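Local structure of staphylococcal superantigen-like 1 (4O1N) at residues E24-K28 with Y162-K167; T105-V110 with S138-S143. The protein probably acts as a secreted virulence factor that cleaves host proteins such as collagens and cytokines. Residues are numbered along the deposited sequence.

Contact 1: E24-K28 with Y162-K167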
loop_
_atom_site.group_PDB
_atom_site.type_symbol
_atom_site.label_atom_id
_atom_site.label_comp_id
_atom_site.label_asym_id
_atom_site.label_seq_id
_atom_site.Cartn_x
_atom_site.Cartn_y
_atom_site.Cartn_z
ATOM N N GLU A 24 16.877 11.449 0.724
ATOM C CA GLU A 24 15.741 12.148 0.101
ATOM C C GLU A 24 15.464 11.707 -1.346
ATOM O O GLU A 24 14.330 11.355 -1.694
ATOM C CB GLU A 24 15.975 13.664 0.160
ATOM C CG GLU A 24 14.802 14.536 -0.258
ATOM C CD GLU A 24 15.179 16.011 -0.417
ATOM O OE1 GLU A 24 16.387 16.310 -0.456
ATOM O OE2 GLU A 24 14.272 16.877 -0.501
ATOM N N SER A 25 16.483 11.745 -2.198
ATOM C CA SER A 25 16.290 11.434 -3.625
ATOM C C SER A 25 15.941 9.946 -3.886
ATOM O O SER A 25 15.271 9.600 -4.865
ATOM C CB SER A 25 17.560 11.799 -4.385
ATOM O OG SER A 25 18.640 10.995 -3.952
ATOM N N GLU A 26 16.424 9.078 -3.006
ATOM C CA GLU A 26 16.160 7.644 -3.082
ATOM C C GLU A 26 14.711 7.345 -2.703
ATOM O O GLU A 26 14.046 6.514 -3.324
ATOM C CB GLU A 26 17.135 6.867 -2.176
ATOM C CG GLU A 26 18.605 7.025 -2.596
ATOM C CD GLU A 26 19.582 6.842 -1.448
ATOM O OE1 GLU A 26 19.592 5.774 -0.798
ATOM O OE2 GLU A 26 20.348 7.777 -1.192
ATOM N N LEU A 27 14.218 8.056 -1.699
ATOM C CA LEU A 27 12.844 7.919 -1.273
ATOM C C LEU A 27 11.890 8.366 -2.374
ATOM O O LEU A 27 10.887 7.691 -2.641
ATOM C CB LEU A 27 12.611 8.706 0.008
ATOM C CG LEU A 27 13.207 8.128 1.288
ATOM C CD1 LEU A 27 13.220 9.203 2.348
ATOM C CD2 LEU A 27 12.413 6.949 1.802
ATOM N N LYS A 28 12.210 9.467 -3.043
ATOM C CA LYS A 28 11.400 9.897 -4.159
ATOM C C LYS A 28 11.448 8.889 -5.285
ATOM O O LYS A 28 10.456 8.665 -5.925
ATOM C CB LYS A 28 11.807 11.259 -4.703
ATOM C CG LYS A 28 10.898 11.721 -5.861
ATOM C CD LYS A 28 11.099 13.175 -6.264
ATOM C CE LYS A 28 12.565 13.465 -6.480
ATOM N NZ LYS A 28 12.753 14.639 -7.366
ATOM N N TYR A 162 9.378 14.710 -1.741
ATOM C CA TYR A 162 10.558 14.824 -0.928
ATOM C C TYR A 162 11.470 15.785 -1.713
ATOM O O TYR A 162 12.506 15.384 -2.238
ATOM C CB TYR A 162 11.252 13.431 -0.905
ATOM C CG TYR A 162 10.550 12.387 -0.057
ATOM C CD1 TYR A 162 10.856 12.269 1.283
ATOM C CD2 TYR A 162 9.572 11.552 -0.581
ATOM C CE1 TYR A 162 10.241 11.352 2.089
ATOM C CE2 TYR A 162 8.945 10.627 0.234
ATOM C CZ TYR A 162 9.296 10.537 1.581
ATOM O OH TYR A 162 8.694 9.662 2.453
ATOM N N SER A 163 11.057 17.036 -1.856
ATOM C CA SER A 163 11.859 18.023 -2.561
ATOM C C SER A 163 12.429 19.007 -1.531
ATOM O O SER A 163 11.730 19.411 -0.587
ATOM C CB SER A 163 11.023 18.771 -3.618
ATOM O OG SER A 163 11.254 18.274 -4.928
ATOM N N ASN A 164 13.702 19.365 -1.721
ATOM C CA ASN A 164 14.412 20.387 -0.928
ATOM C C ASN A 164 14.008 20.737 0.530
ATOM O O ASN A 164 13.292 21.714 0.721
ATOM C CB ASN A 164 14.340 21.726 -1.704
ATOM C CG ASN A 164 12.915 22.126 -2.067
ATOM O OD1 ASN A 164 12.067 22.301 -1.191
ATOM N ND2 ASN A 164 12.648 22.288 -3.358
ATOM N N GLY A 165 14.373 20.018 1.585
ATOM C CA GLY A 165 14.404 18.607 1.682
ATOM C C GLY A 165 13.570 18.241 2.919
ATOM O O GLY A 165 14.076 17.568 3.798
ATOM N N LEU A 166 12.381 18.832 3.088
ATOM C CA LEU A 166 11.135 18.079 3.334
ATOM C C LEU A 166 11.295 16.562 3.260
ATOM O O LEU A 166 11.130 15.985 2.202
ATOM C CB LEU A 166 10.123 18.487 2.267
ATOM C CG LEU A 166 9.126 19.597 2.553
ATOM C CD1 LEU A 166 8.637 20.188 1.239
ATOM C CD2 LEU A 166 7.959 19.054 3.350
ATOM N N LYS A 167 11.598 15.925 4.388
ATOM C CA LYS A 167 11.886 14.503 4.407
ATOM C C LYS A 167 11.505 13.773 5.702
ATOM O O LYS A 167 12.000 12.664 5.948
ATOM C CB LYS A 167 13.382 14.295 4.107
ATOM C CG LYS A 167 14.334 14.949 5.109
ATOM C CD LYS A 167 15.759 15.069 4.578
ATOM C CE LYS A 167 16.470 13.723 4.601
ATOM N NZ LYS A 167 17.822 13.760 3.971
#
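The first turn of helix 24-31, closed by the backbone hydrogen bond from Lys28 N to Glu24 O (3.1 Å), lies against an irregular loop whose chain is bent by cis peptide bonds before Tyr162 and before Gly165. The backbones come closest at Glu24 and Tyr162, whose CA atoms are 5.9 Å apart. No hydrogen bond crosses between the segments, which bury 394 Å² between them; the best-defined contact is that of Leu27 with the tyrosine ring. Glu24, Leu27 and Lys28, spaced three and four residues apart on one face of the helix, meet the tyrosine. Leu27 CB sits 3.9 Å from the centroid of the Tyr162 ring, only 3° off its normal, a CH-pi contact over the face, and Leu27 CD1 is 3.7 Å from Tyr162 CE1. A branched, wholly apolar residue suits this buried place. Tyrosine suits the other side: its flat ring receives the leucine while its OH is hydrogen-bonded to the backbone O of Leu185 and to the Arg152 side chain. The extended Glu24 side chain reaches into the bend of the loop, with Glu24 CG 3.8 Å from Tyr162 CB; its carboxylate is modelled too near Gly165 for its polar contacts to carry weight. At the margin, Lys167 NZ comes to 4.2 Å from Glu24 CB. A helix at the amino terminus laid against the beta-grasp domain is characteristic of the staphylococcal and streptococcal superantigen fold.

Contact 2: T105-V110 with S138-S143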
loop_
_atom_site.group_PDB
_atom_site.type_symbol
_atom_site.label_atom_id
_atom_site.label_comp_id
_atom_site.label_asym_id
_atom_site.label_seq_id
_atom_site.Cartn_x
_atom_site.Cartn_y
_atom_site.Cartn_z
ATOM N N THR A 105 -4.462 -8.570 -0.846
ATOM C CA THR A 105 -5.613 -8.509 0.031
ATOM C C THR A 105 -6.789 -9.303 -0.508
ATOM O O THR A 105 -6.786 -9.758 -1.645
ATOM C CB THR A 105 -6.057 -7.055 0.161
ATOM O OG1 THR A 105 -6.066 -6.452 -1.137
ATOM C CG2 THR A 105 -5.076 -6.293 1.034
ATOM N N LYS A 106 -7.805 -9.475 0.312
ATOM C CA LYS A 106 -9.008 -10.143 -0.126
ATOM C C LYS A 106 -9.789 -9.133 -0.910
ATOM O O LYS A 106 -9.902 -7.981 -0.482
ATOM C CB LYS A 106 -9.848 -10.610 1.051
ATOM C CG LYS A 106 -9.164 -11.610 1.943
ATOM C CD LYS A 106 -10.204 -12.362 2.773
ATOM C CE LYS A 106 -9.585 -13.286 3.840
ATOM N NZ LYS A 106 -9.764 -12.707 5.215
ATOM N N SER A 107 -10.319 -9.593 -2.042
ATOM C CA SER A 107 -11.248 -8.843 -2.858
ATOM C C SER A 107 -12.484 -8.482 -2.071
ATOM O O SER A 107 -12.772 -9.057 -1.029
ATOM C CB SER A 107 -11.666 -9.676 -4.086
ATOM O OG SER A 107 -10.589 -9.813 -5.005
ATOM N N ASN A 108 -13.213 -7.511 -2.576
ATOM C CA ASN A 108 -14.459 -7.128 -1.936
ATOM C C ASN A 108 -15.422 -8.313 -1.973
ATOM O O ASN A 108 -15.567 -9.012 -2.975
ATOM C CB ASN A 108 -15.079 -5.883 -2.594
ATOM C CG ASN A 108 -14.402 -4.586 -2.173
ATOM O OD1 ASN A 108 -13.504 -4.571 -1.323
ATOM N ND2 ASN A 108 -14.833 -3.492 -2.778
ATOM N N SER A 109 -16.042 -8.538 -0.837
ATOM C CA SER A 109 -17.043 -9.540 -0.695
ATOM C C SER A 109 -18.412 -9.081 -1.229
ATOM O O SER A 109 -19.227 -9.908 -1.588
ATOM C CB SER A 109 -17.065 -9.975 0.764
ATOM O OG SER A 109 -18.088 -10.909 0.996
ATOM N N VAL A 110 -18.650 -7.784 -1.359
ATOM C CA VAL A 110 -19.775 -7.304 -2.208
ATOM C C VAL A 110 -19.241 -6.864 -3.585
ATOM O O VAL A 110 -18.528 -5.851 -3.706
ATOM C CB VAL A 110 -20.675 -6.218 -1.512
ATOM C CG1 VAL A 110 -19.931 -5.436 -0.437
ATOM C CG2 VAL A 110 -21.328 -5.253 -2.514
ATOM N N SER A 138 -12.300 2.338 -1.878
ATOM C CA SER A 138 -13.255 1.445 -2.509
ATOM C C SER A 138 -13.133 0.069 -1.920
ATOM O O SER A 138 -14.017 -0.724 -2.125
ATOM C CB SER A 138 -13.028 1.397 -4.032
ATOM O OG SER A 138 -11.772 0.810 -4.352
ATOM N N LYS A 139 -12.042 -0.211 -1.193
ATOM C CA LYS A 139 -11.666 -1.580 -0.823
ATOM C C LYS A 139 -11.969 -1.905 0.641
ATOM O O LYS A 139 -11.620 -1.144 1.555
ATOM C CB LYS A 139 -10.182 -1.847 -1.129
ATOM C CG LYS A 139 -9.907 -2.253 -2.571
ATOM C CD LYS A 139 -8.425 -2.426 -2.905
ATOM C CE LYS A 139 -7.634 -3.325 -1.931
ATOM N NZ LYS A 139 -8.177 -4.697 -1.758
ATOM N N GLU A 140 -12.612 -3.060 0.843
ATOM C CA GLU A 140 -12.959 -3.550 2.157
ATOM C C GLU A 140 -11.716 -3.881 2.931
ATOM O O GLU A 140 -11.618 -3.532 4.096
ATOM C CB GLU A 140 -13.856 -4.794 2.057
ATOM C CG GLU A 140 -15.266 -4.517 1.537
ATOM C CD GLU A 140 -16.045 -5.772 1.154
ATOM O OE1 GLU A 140 -15.807 -6.875 1.746
ATOM O OE2 GLU A 140 -16.907 -5.628 0.242
ATOM N N ASP A 141 -10.785 -4.591 2.288
ATOM C CA ASP A 141 -9.520 -5.035 2.904
ATOM C C ASP A 141 -8.373 -4.343 2.154
ATOM O O ASP A 141 -8.153 -4.608 0.973
ATOM C CB ASP A 141 -9.402 -6.545 2.792
ATOM C CG ASP A 141 -8.201 -7.114 3.551
ATOM O OD1 ASP A 141 -7.937 -6.665 4.685
ATOM O OD2 ASP A 141 -7.540 -8.029 3.024
ATOM N N ILE A 142 -7.681 -3.416 2.813
ATOM C CA ILE A 142 -6.747 -2.571 2.112
ATOM C C ILE A 142 -5.441 -2.578 2.850
ATOM O O ILE A 142 -5.395 -2.555 4.092
ATOM C CB ILE A 142 -7.268 -1.128 1.969
ATOM C CG1 ILE A 142 -6.304 -0.280 1.156
ATOM C CG2 ILE A 142 -7.458 -0.459 3.333
ATOM C CD1 ILE A 142 -6.907 1.014 0.658
ATOM N N SER A 143 -4.371 -2.591 2.073
ATOM C CA SER A 143 -3.051 -2.856 2.592
ATOM C C SER A 143 -2.307 -1.577 2.935
ATOM O O SER A 143 -2.518 -0.524 2.312
ATOM C CB SER A 143 -2.243 -3.675 1.582
ATOM O OG SER A 143 -1.841 -2.883 0.506
#
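Glu140 reaches over the loop at Ser109 and Val110 and grips it with both carboxylate oxygens: Ser109 N donates to Glu140 OE1 (3.1 Å) and Val110 N to Glu140 OE2 (3.2 Å). A forked carboxylate can accept from two successive backbone NH groups at once, and Ser109 and Val110 lie in loop, past the end of strand 98-106. The Asn108 amide works like a peptide group: Asn108 OD1 accepts from Glu140 N (2.8 Å) and Asn108 ND2 donates to Ser138 O (3.0 Å), so that both polar edges of the side chain are matched to backbone on either side of Lys139.

Nearer the strands, Lys106 N donates to Asp141 OD2 (3.1 Å). That carboxylate also forms a salt bridge with Lys74 and a hydrogen bond with Ser197, while the backbone of Ile142 pairs with Ile198. Lys139 curls back so that Lys139 NZ donates to Thr105 OG1 (2.8 Å) and to Asp141 O (2.7 Å), with Asp84 supplying the countercharge that a buried ammonium needs. Thr105 combines this hydroxyl with a methyl: Thr105 CG2 rests 3.9 Å from Ser143 CB. Ser143 is the N-cap of helix 144-159, its OG accepting from Glu146 N.

The segments thus form no backbone ladder: every hydrogen bond between them uses at least one side chain. This polar seam joins the end of OB-fold strand 98-106 to strand 141-143 of the beta-grasp domain, an interdomain interface of the two-domain superantigen fold.

In the fold
Both contacts join the N-terminal half of the chain, helix 24-31 in one case and OB-fold strand 98-106 in the other, to the beta-grasp domain, yet they lie on opposite sides of the chain's centre, with their own centres 31 Å apart and nearest atoms about 15 Å apart. Contact 2 is nested within the chain loop that contact 1 closes, and helix 144-159 runs between segments 138-143 and 162-167. Each is partly buried, but contact 2 is nearer the chain's centre, 12 Å against 19 Å. Their chemistry differs too: contact 1 has no hydrogen bond across it and centres on a leucine-tyrosine CH-pi contact, whereas contact 2, between strand ends and loops of two domains, is a network of directed hydrogen bonds.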